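Local coordinates for hydrolase, isochorismatase family (Pseudomonas putida, PDB 4L07) that hydrolyses the amide bond of maleamate, as a maleamate amidase of the isochorismatase-like hydrolase family, at the interface of chains A and B. Coordinates in Å, arbitrary orientation; residue numbers count along the deposited sequence, not the author numbering. Chains: chain A/B, Hydrolase, isochorismatase family.

The interface of chains A and B. Residues chain A 10-14, 188; chain B 84-88.
A:Asn14 reaches across to B:Lys85 and B:Ser87 with the amide nitrogen of its side chain, in a patch where the loop after the N-terminal helix 3-9 of one isochorismatase-fold chain lies against the end of helix 82-85 and the start of the 3-10 helix 87-91 of the other. Atom ND2 gives a fairly straight hydrogen bond (160° at H) to the backbone O of B:Lys85 at 3.0 Å; the acceptor lies in the amide plane, while the donor stands above the carbonyl plane. A second, weak bond runs from the same nitrogen to the hydroxyl OG of B:Ser87. That hydroxyl in turn donates to the carbonyl O of A:Gly11 at 3.1 Å, tilted 15° from the carbonyl plane; chi1 of 61° sets OG between its own backbone N and carbonyl carbon, turned toward both chain A partners. The backbone N of B:Ser87 adds a weak bond to the same oxygen.

Alongside, the chain of B:Lys85 bends at chi2, near its root, and its tip comes up to the backbone O of A:Asn14, where a hydrogen bond from the amine nitrogen NZ is possible but doubtful. At the other end, the hydroxyl OG of B:Ser86 lies in plane at the edge of the A:Phe12 ring, 3.3 Å from both CD1 and CE1, and CB of B:Ser86 packs against CE1 at 3.7 Å.

Behind this first shell, ND2 of A:Asn14 also makes a strongly bent bond within its own chain to A:Gly11 O at 2.8 Å, from above the carbonyl plane, which may help hold the amide in place. The carbonyl O of A:Ala10 sits over one face of the A:Phe12 ring, toward its rim. The two-fold symmetric interface of the deposited assembly, which the structure alone does not show to be the biological one, repeats the patch with the chains exchanged.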
loop_
_atom_site.group_PDB
_atom_site.type_symbol
_atom_site.label_atom_id
_atom_site.label_comp_id
_atom_site.label_asym_id
_atom_site.label_seq_id
_atom_site.Cartn_x
_atom_site.Cartn_y
_atom_site.Cartn_z
ATOM N N ALA A 10 0.498 -21.112 -21.773
ATOM C CA ALA A 10 -0.096 -20.295 -20.710
ATOM C C ALA A 10 0.185 -18.800 -20.894
ATOM O O ALA A 10 -0.309 -17.969 -20.124
ATOM C CB ALA A 10 0.380 -20.768 -19.338
ATOM N N GLY A 11 0.965 -18.468 -21.918
ATOM C CA GLY A 11 1.220 -17.081 -22.296
ATOM C C GLY A 11 2.328 -16.401 -21.510
ATOM O O GLY A 11 2.382 -15.170 -21.450
ATOM N N PHE A 12 3.224 -17.195 -20.926
ATOM C CA PHE A 12 4.360 -16.657 -20.165
ATOM C C PHE A 12 5.595 -16.432 -21.038
ATOM O O PHE A 12 5.665 -16.915 -22.168
ATOM C CB PHE A 12 4.729 -17.601 -19.016
ATOM C CG PHE A 12 3.705 -17.663 -17.912
ATOM C CD1 PHE A 12 3.402 -16.534 -17.149
ATOM C CD2 PHE A 12 3.075 -18.864 -17.609
ATOM C CE1 PHE A 12 2.470 -16.605 -16.116
ATOM C CE2 PHE A 12 2.144 -18.943 -16.578
ATOM C CZ PHE A 12 1.842 -17.810 -15.830
ATOM N N GLY A 13 6.566 -15.696 -20.502
ATOM C CA GLY A 13 7.885 -15.578 -21.118
ATOM C C GLY A 13 8.023 -14.593 -22.263
ATOM O O GLY A 13 9.037 -14.606 -22.957
ATOM N N ASN A 14 7.015 -13.746 -22.466
ATOM C CA ASN A 14 7.081 -12.683 -23.481
ATOM C C ASN A 14 8.146 -11.640 -23.146
ATOM O O ASN A 14 8.419 -11.401 -21.972
ATOM C CB ASN A 14 5.734 -11.979 -23.619
ATOM C CG ASN A 14 4.615 -12.926 -23.979
ATOM O OD1 ASN A 14 4.481 -13.332 -25.130
ATOM N ND2 ASN A 14 3.798 -13.273 -22.998
ATOM N N GLN A 188 9.764 -15.896 -16.731
ATOM C CA GLN A 188 8.466 -16.369 -17.189
ATOM C C GLN A 188 7.343 -15.367 -16.928
ATOM O O GLN A 188 6.517 -15.120 -17.812
ATOM C CB GLN A 188 8.126 -17.727 -16.557
ATOM C CG GLN A 188 9.016 -18.874 -17.037
ATOM C CD GLN A 188 9.045 -19.002 -18.554
ATOM O OE1 GLN A 188 10.107 -19.197 -19.150
ATOM N NE2 GLN A 188 7.887 -18.873 -19.187
ATOM N N GLU B 84 1.954 -7.726 -20.075
ATOM C CA GLU B 84 2.899 -7.839 -21.184
ATOM C C GLU B 84 3.712 -9.123 -21.043
ATOM O O GLU B 84 3.863 -9.878 -22.006
ATOM C CB GLU B 84 3.823 -6.616 -21.235
ATOM C CG GLU B 84 4.891 -6.680 -22.324
ATOM C CD GLU B 84 5.849 -5.511 -22.271
ATOM O OE1 GLU B 84 6.204 -5.068 -21.159
ATOM O OE2 GLU B 84 6.255 -5.035 -23.352
ATOM N N LYS B 85 4.221 -9.367 -19.836
ATOM C CA LYS B 85 5.017 -10.563 -19.544
ATOM C C LYS B 85 4.157 -11.826 -19.501
ATOM O O LYS B 85 4.495 -12.845 -20.116
ATOM C CB LYS B 85 5.726 -10.405 -18.192
ATOM C CG LYS B 85 7.187 -10.027 -18.290
ATOM C CD LYS B 85 8.012 -11.278 -18.553
ATOM C CE LYS B 85 9.242 -10.933 -19.347
ATOM N NZ LYS B 85 9.971 -12.157 -19.750
ATOM N N SER B 86 3.028 -11.733 -18.810
ATOM C CA SER B 86 2.174 -12.886 -18.600
ATOM C C SER B 86 0.875 -12.596 -19.308
ATOM O O SER B 86 -0.151 -12.349 -18.699
ATOM C CB SER B 86 1.890 -13.086 -17.110
ATOM O OG SER B 86 3.058 -13.317 -16.358
ATOM N N SER B 87 0.951 -12.677 -20.628
ATOM C CA SER B 87 -0.144 -12.273 -21.517
ATOM C C SER B 87 -1.360 -13.190 -21.464
ATOM O O SER B 87 -2.469 -12.777 -21.828
ATOM C CB SER B 87 0.353 -12.126 -22.968
ATOM O OG SER B 87 0.866 -13.355 -23.461
ATOM N N GLY B 88 -1.151 -14.429 -21.018
ATOM C CA GLY B 88 -2.234 -15.392 -20.840
ATOM C C GLY B 88 -3.274 -14.928 -19.836
ATOM O O GLY B 88 -4.449 -15.285 -19.938
#